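Local coordinates for protein halorhodopsin (Halobacterium salinarum, PDB 2JAF) that carries retinal as its chromophore and uses light to pump chloride across the membrane of the archaeal cell, at residues V102-G107 against A150-T155; C145-A150 against Y165-A170. The protein carries 2 engineered substitutions. All coordinates share one frame; numbering follows the deposited sequence.

Contact 1. Residues V102-G107 against A150-T155. With PLM (palmitic acid), chain E.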
loop_
_atom_site.group_PDB
_atom_site.type_symbol
_atom_site.label_atom_id
_atom_site.label_comp_id
_atom_site.label_asym_id
_atom_site.label_seq_id
_atom_site.Cartn_x
_atom_site.Cartn_y
_atom_site.Cartn_z
ATOM N N VAL A 102 -15.845 -19.609 -13.977
ATOM C CA VAL A 102 -16.519 -19.453 -12.697
ATOM C C VAL A 102 -16.472 -17.996 -12.257
ATOM O O VAL A 102 -15.532 -17.267 -12.575
ATOM C CB VAL A 102 -15.879 -20.339 -11.597
ATOM C CG1 VAL A 102 -15.894 -21.797 -12.032
ATOM C CG2 VAL A 102 -14.472 -19.874 -11.301
ATOM N N ARG A 103 -17.503 -17.576 -11.533
ATOM C CA ARG A 103 -17.596 -16.210 -11.041
ATOM C C ARG A 103 -16.684 -16.023 -9.831
ATOM O O ARG A 103 -16.845 -16.698 -8.808
ATOM C CB ARG A 103 -19.054 -15.911 -10.669
ATOM C CG ARG A 103 -19.311 -14.534 -10.092
ATOM C CD ARG A 103 -20.782 -14.398 -9.710
ATOM N NE ARG A 103 -21.640 -14.276 -10.883
ATOM C CZ ARG A 103 -22.051 -13.118 -11.388
ATOM N NH1 ARG A 103 -21.687 -11.974 -10.818
ATOM N NH2 ARG A 103 -22.827 -13.103 -12.462
ATOM N N SER A 104 -15.730 -15.102 -9.950
ATOM C CA SER A 104 -14.787 -14.822 -8.872
ATOM C C SER A 104 -15.004 -13.438 -8.269
ATOM O O SER A 104 -14.829 -12.427 -8.943
ATOM C CB SER A 104 -13.348 -14.923 -9.390
ATOM O OG SER A 104 -12.420 -14.537 -8.389
ATOM N N GLN A 105 -15.392 -13.400 -6.999
ATOM C CA GLN A 105 -15.613 -12.134 -6.304
ATOM C C GLN A 105 -14.250 -11.683 -5.798
ATOM O O GLN A 105 -14.020 -11.586 -4.592
ATOM C CB GLN A 105 -16.576 -12.330 -5.125
ATOM C CG GLN A 105 -17.942 -12.891 -5.512
ATOM C CD GLN A 105 -18.905 -12.979 -4.334
ATOM O OE1 GLN A 105 -18.546 -13.454 -3.256
ATOM N NE2 GLN A 105 -20.139 -12.534 -4.544
ATOM N N TRP A 106 -13.343 -11.407 -6.730
ATOM C CA TRP A 106 -11.991 -11.002 -6.369
ATOM C C TRP A 106 -11.898 -9.677 -5.624
ATOM O O TRP A 106 -10.874 -9.379 -5.006
ATOM C CB TRP A 106 -11.079 -10.984 -7.603
ATOM C CG TRP A 106 -11.461 -10.034 -8.693
ATOM C CD1 TRP A 106 -12.167 -10.326 -9.829
ATOM C CD2 TRP A 106 -11.101 -8.652 -8.790
ATOM N NE1 TRP A 106 -12.260 -9.215 -10.626
ATOM C CE2 TRP A 106 -11.615 -8.171 -10.014
ATOM C CE3 TRP A 106 -10.391 -7.772 -7.962
ATOM C CZ2 TRP A 106 -11.442 -6.849 -10.432
ATOM C CZ3 TRP A 106 -10.220 -6.457 -8.377
ATOM C CH2 TRP A 106 -10.745 -6.010 -9.603
ATOM N N GLY A 107 -12.964 -8.884 -5.679
ATOM C CA GLY A 107 -12.958 -7.627 -4.960
ATOM C C GLY A 107 -12.912 -7.882 -3.461
ATOM O O GLY A 107 -12.460 -7.035 -2.693
ATOM N N ALA A 150 -3.844 -13.724 -5.681
ATOM C CA ALA A 150 -3.062 -14.403 -6.709
ATOM C C ALA A 150 -3.565 -15.829 -6.910
ATOM O O ALA A 150 -3.631 -16.327 -8.035
ATOM C CB ALA A 150 -1.593 -14.416 -6.329
ATOM N N ALA A 151 -3.910 -16.493 -5.815
ATOM C CA ALA A 151 -4.421 -17.858 -5.906
ATOM C C ALA A 151 -5.691 -17.885 -6.758
ATOM O O ALA A 151 -5.867 -18.769 -7.599
ATOM C CB ALA A 151 -4.708 -18.404 -4.505
ATOM N N ALA A 152 -6.576 -16.914 -6.534
ATOM C CA ALA A 152 -7.829 -16.837 -7.280
ATOM C C ALA A 152 -7.640 -16.457 -8.751
ATOM O O ALA A 152 -8.351 -16.954 -9.623
ATOM C CB ALA A 152 -8.770 -15.837 -6.607
ATOM N N MET A 153 -6.681 -15.580 -9.028
ATOM C CA MET A 153 -6.444 -15.117 -10.398
ATOM C C MET A 153 -5.582 -16.024 -11.274
ATOM O O MET A 153 -5.570 -15.872 -12.497
ATOM C CB MET A 153 -5.813 -13.722 -10.373
ATOM C CG MET A 153 -6.687 -12.651 -9.741
ATOM S SD MET A 153 -8.245 -12.382 -10.614
ATOM C CE MET A 153 -9.372 -13.451 -9.645
ATOM N N THR A 154 -4.857 -16.958 -10.660
ATOM C CA THR A 154 -3.984 -17.857 -11.411
ATOM C C THR A 154 -4.777 -18.890 -12.215
ATOM O O THR A 154 -5.622 -19.591 -11.671
ATOM C CB THR A 154 -3.008 -18.555 -10.450
ATOM O OG1 THR A 154 -2.130 -17.567 -9.893
ATOM C CG2 THR A 154 -2.183 -19.624 -11.180
ATOM N N THR A 155 -4.493 -18.981 -13.512
ATOM C CA THR A 155 -5.226 -19.903 -14.375
ATOM C C THR A 155 -4.390 -20.913 -15.149
ATOM O O THR A 155 -4.947 -21.840 -15.747
ATOM C CB THR A 155 -6.043 -19.128 -15.422
ATOM O OG1 THR A 155 -5.149 -18.351 -16.232
ATOM C CG2 THR A 155 -7.046 -18.204 -14.749
HETATM C C1 PLM E . -9.756 -9.757 -13.739
HETATM O O1 PLM E . -10.846 -9.288 -14.120
HETATM O O2 PLM E . -9.094 -10.560 -14.433
HETATM C C2 PLM E . -9.238 -9.319 -12.378
HETATM C C3 PLM E . -8.017 -8.405 -12.320
HETATM C C4 PLM E . -7.747 -8.095 -10.851
HETATM C C5 PLM E . -6.563 -7.186 -10.572
HETATM C C6 PLM E . -6.904 -5.714 -10.684
HETATM C C7 PLM E . -6.733 -4.962 -9.376
HETATM C C8 PLM E . -7.073 -3.495 -9.535
HETATM C C9 PLM E . -6.871 -2.762 -8.218
HETATM C CA PLM E . -7.197 -1.284 -8.325
HETATM C CB PLM E . -6.839 -0.376 -7.156
HETATM C CC PLM E . -5.364 -0.291 -6.800
HETATM C CD PLM E . -5.155 0.687 -5.661
HETATM C CE PLM E . -3.674 0.776 -5.295
HETATM C CF PLM E . -3.567 0.836 -3.776
HETATM C CG PLM E . -2.118 0.912 -3.325
#
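A Met-aromatic contact between Met153 and Trp106 ties the last turn of helix 131-153 to the point where strand 101-104 gives way to helix 106-127. Met153 SD lies 4.8 Å from the centroid of the five-membered ring of Trp106, and the line between them leans 28° from the ring normal, so the sulfur approaches obliquely. The thioether bends at chi2 and chi3, which swings the terminal methyl past the sulfur toward the opposite segment. There Met153 CE settles 3.6 Å from Trp106 CB. The same Met153 CE packs, at 3.5 Å, against Ser104 OG, a hydroxyl oxygen hydrogen-bonded to Glu219; Ala152 also packs on Glu219.

Trp106 CG is set between its backbone N and carbonyl carbon; CB points toward segment 150-155, and this torsion (chi1 62°) turns the indole away from it, beside a palmitic acid. C2 of that lipid stands 3.4 Å above the Trp106 ring plane, offset toward the rim. The same C2 is 3.7 Å from Met153 SD. The lipid covers that face, while the sulfur lies obliquely on the same side of the plane. Behind Met153 the helix closes with a doubly used acceptor: Thr154 N and Thr154 OG1 reach Ala150 O from opposite faces of the carbonyl plane, the hydroxyl at 2.7 Å from Ala150 O. Ile89 of the partner strand touches both Ser104 and Met153, and Leu84 of the second subunit packs on Met153. Such an antiparallel hairpin, leading into the third transmembrane helix, is a feature of the bacteriorhodopsin-like fold.

Contact 2. Residues C145-A150 against Y165-A170. With RET (retinal), chain G; PLM (palmitic acid), chain D.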
loop_
_atom_site.group_PDB
_atom_site.type_symbol
_atom_site.label_atom_id
_atom_site.label_comp_id
_atom_site.label_asym_id
_atom_site.label_seq_id
_atom_site.Cartn_x
_atom_site.Cartn_y
_atom_site.Cartn_z
ATOM N N CYS A 145 -3.280 -11.323 2.038
ATOM C CA CYS A 145 -4.342 -10.896 1.146
ATOM C C CYS A 145 -3.978 -10.922 -0.332
ATOM O O CYS A 145 -4.775 -11.376 -1.152
ATOM C CB CYS A 145 -4.808 -9.488 1.527
ATOM S SG CYS A 145 -5.626 -9.429 3.126
ATOM N N VAL A 146 -2.791 -10.434 -0.673
ATOM C CA VAL A 146 -2.389 -10.395 -2.076
ATOM C C VAL A 146 -2.065 -11.769 -2.648
ATOM O O VAL A 146 -2.285 -12.018 -3.838
ATOM C CB VAL A 146 -1.186 -9.449 -2.303
ATOM C CG1 VAL A 146 -1.560 -8.033 -1.875
ATOM C CG2 VAL A 146 0.037 -9.946 -1.546
ATOM N N THR A 147 -1.550 -12.668 -1.819
ATOM C CA THR A 147 -1.254 -13.996 -2.319
ATOM C C THR A 147 -2.575 -14.750 -2.471
ATOM O O THR A 147 -2.710 -15.621 -3.327
ATOM C CB THR A 147 -0.260 -14.745 -1.400
ATOM O OG1 THR A 147 -0.702 -14.688 -0.036
ATOM C CG2 THR A 147 1.114 -14.104 -1.503
ATOM N N GLY A 148 -3.558 -14.394 -1.651
ATOM C CA GLY A 148 -4.858 -15.020 -1.764
ATOM C C GLY A 148 -5.488 -14.583 -3.076
ATOM O O GLY A 148 -6.132 -15.375 -3.757
ATOM N N LEU A 149 -5.310 -13.312 -3.428
ATOM C CA LEU A 149 -5.853 -12.798 -4.684
ATOM C C LEU A 149 -5.147 -13.517 -5.836
ATOM O O LEU A 149 -5.771 -13.889 -6.839
ATOM C CB LEU A 149 -5.611 -11.285 -4.797
ATOM C CG LEU A 149 -6.013 -10.624 -6.126
ATOM C CD1 LEU A 149 -7.487 -10.902 -6.437
ATOM C CD2 LEU A 149 -5.762 -9.126 -6.044
ATOM N N ALA A 150 -3.844 -13.724 -5.681
ATOM C CA ALA A 150 -3.062 -14.403 -6.709
ATOM C C ALA A 150 -3.565 -15.829 -6.910
ATOM O O ALA A 150 -3.631 -16.327 -8.035
ATOM C CB ALA A 150 -1.593 -14.416 -6.329
ATOM N N TYR A 165 -2.136 -20.407 -2.197
ATOM C CA TYR A 165 -2.999 -20.614 -1.036
ATOM C C TYR A 165 -2.117 -20.981 0.153
ATOM O O TYR A 165 -2.309 -20.473 1.254
ATOM C CB TYR A 165 -4.015 -21.729 -1.325
ATOM C CG TYR A 165 -4.948 -22.076 -0.175
ATOM C CD1 TYR A 165 -4.538 -22.932 0.855
ATOM C CD2 TYR A 165 -6.249 -21.576 -0.136
ATOM C CE1 TYR A 165 -5.417 -23.283 1.898
ATOM C CE2 TYR A 165 -7.130 -21.914 0.901
ATOM C CZ TYR A 165 -6.707 -22.767 1.910
ATOM O OH TYR A 165 -7.569 -23.082 2.934
ATOM N N ALA A 166 -1.134 -21.849 -0.080
ATOM C CA ALA A 166 -0.223 -22.268 0.983
ATOM C C ALA A 166 0.621 -21.107 1.529
ATOM O O ALA A 166 0.798 -20.971 2.741
ATOM C CB ALA A 166 0.695 -23.405 0.467
ATOM N N ILE A 167 1.162 -20.276 0.642
ATOM C CA ILE A 167 1.972 -19.141 1.075
ATOM C C ILE A 167 1.109 -18.135 1.832
ATOM O O ILE A 167 1.553 -17.525 2.805
ATOM C CB ILE A 167 2.646 -18.437 -0.126
ATOM C CG1 ILE A 167 3.657 -19.378 -0.780
ATOM C CG2 ILE A 167 3.372 -17.177 0.340
ATOM C CD1 ILE A 167 4.813 -19.762 0.130
ATOM N N SER A 168 -0.129 -17.966 1.391
ATOM C CA SER A 168 -1.044 -17.053 2.069
ATOM C C SER A 168 -1.234 -17.552 3.506
ATOM O O SER A 168 -1.289 -16.760 4.447
ATOM C CB SER A 168 -2.387 -17.023 1.338
ATOM O OG SER A 168 -3.293 -16.131 1.956
ATOM N N CYS A 169 -1.334 -18.870 3.668
ATOM C CA CYS A 169 -1.498 -19.463 5.000
ATOM C C CYS A 169 -0.273 -19.150 5.857
ATOM O O CYS A 169 -0.384 -18.905 7.061
ATOM C CB CYS A 169 -1.675 -20.986 4.896
ATOM S SG CYS A 169 -3.320 -21.550 4.334
ATOM N N ALA A 170 0.903 -19.161 5.238
ATOM C CA ALA A 170 2.136 -18.867 5.962
ATOM C C ALA A 170 2.111 -17.433 6.500
ATOM O O ALA A 170 2.522 -17.181 7.629
ATOM C CB ALA A 170 3.338 -19.068 5.049
HETATM C C1 RET G . -7.635 -16.639 1.862
HETATM C C2 RET G . -7.123 -17.781 0.862
HETATM C C3 RET G . -5.637 -18.196 0.990
HETATM C C4 RET G . -5.328 -18.737 2.461
HETATM C C5 RET G . -5.813 -17.793 3.632
HETATM C C6 RET G . -6.944 -16.761 3.377
HETATM C C7 RET G . -7.290 -15.820 4.496
HETATM C C8 RET G . -8.121 -14.744 4.570
HETATM C C9 RET G . -8.518 -14.095 5.791
HETATM C C10 RET G . -9.472 -13.113 5.517
HETATM C C11 RET G . -10.073 -12.329 6.478
HETATM C C12 RET G . -11.068 -11.413 6.104
HETATM C C13 RET G . -11.699 -10.491 7.036
HETATM C C14 RET G . -12.636 -9.627 6.397
HETATM C C15 RET G . -13.224 -8.527 6.974
HETATM C C16 RET G . -7.229 -15.301 1.144
HETATM C C17 RET G . -9.243 -16.793 1.907
HETATM C C18 RET G . -5.115 -17.996 4.968
HETATM C C19 RET G . -8.022 -14.613 7.255
HETATM C C20 RET G . -11.402 -10.499 8.547
HETATM C C1 PLM D . 2.721 -11.885 -6.350
HETATM O O1 PLM D . 2.025 -12.709 -6.967
HETATM O O2 PLM D . 3.771 -12.215 -5.754
HETATM C C2 PLM D . 2.252 -10.440 -6.349
HETATM C C3 PLM D . 2.196 -9.756 -4.987
HETATM C C4 PLM D . 1.731 -8.324 -5.205
HETATM C C5 PLM D . 1.656 -7.600 -3.878
HETATM C C6 PLM D . 2.464 -6.325 -3.859
HETATM C C7 PLM D . 2.041 -5.603 -2.596
HETATM C C8 PLM D . 2.763 -4.288 -2.421
HETATM C C9 PLM D . 2.309 -3.644 -1.122
HETATM C CA PLM D . 2.982 -2.301 -0.913
HETATM C CB PLM D . 2.980 -1.682 0.477
HETATM C CC PLM D . 3.686 -2.446 1.586
HETATM C CD PLM D . 3.608 -1.624 2.859
HETATM C CE PLM D . 4.317 -2.334 4.013
HETATM C CF PLM D . 4.012 -1.578 5.299
HETATM C CG PLM D . 4.703 -2.238 6.483
#
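A chi1 of 50° places Thr147 OG1 between its own backbone N and carbonyl carbon, and from there the oxygen leans across to the backbone of Ser168, while a chi1 of -179° extends Ser168 OG toward the retinal. Thr147 OG1 consequently lies 3.2 Å from both CA and CB of Ser168. The methyl branch serves the flank, Thr147 CG2 meeting Ile167 CG2 at 4.2 Å. The small Gly148 and Ser168 are consistent with an axis separation of 8.1 Å between the nearly antiparallel segments (168°).

The two hydroxyls find their polar partners in the backbone of helix 131-153. Thr147 OG1 bonds to Gly143 O and Met144 O, and Ser168 OG reaches Met144 O from the neighbouring helix, so one carbonyl takes part in bonds with both. Around the cyclohexene end of retinal the same residues become pocket wall. Ser168 OG lies 3.3 Å from retinal C3; Tyr165 covers the ring atom C4 with one aromatic face, its CD2 being 3.6 Å from C3. Gly148, lacking a side chain, brings its CA to 3.8 Å from the methyl C16, and Cys169 SG stands 3.9 Å from C4. Tyr165 OH is hydrogen-bonded to Pro211 O, holding the far end of the side chain, and the rings of Trp162 and Trp214 probably limit its rotation. Val146, turned away from the retinal, meets a palmitic acid, and Ser75 of the second subunit packs on Thr147. Both hydroxyls being hydrogen-bonded to main-chain carbonyls, the ring of the chromophore is probably held here mainly by van der Waals contact.

How the contacts relate
Contact 1 and contact 2 occupy successive levels of helix 131-153, sharing Ala150, and their centres lie 12 Å apart. They also touch directly: Leu149 CD1 packs 3.8 Å from Trp106 CB, and Ala151 CB lies 4.0 Å from Tyr165 N. One helix thereby links the hairpin and the start of helix 106-127 to helix 158-180. Only contact 2 supplies residues of the retinal pocket; contact 1 lies outside it. The side chain of Ala152 is about 8 Å from the bound retinal. Each borders a different palmitic acid, and both meet the second subunit, where Leu84 of that subunit packs on the shared Ala150.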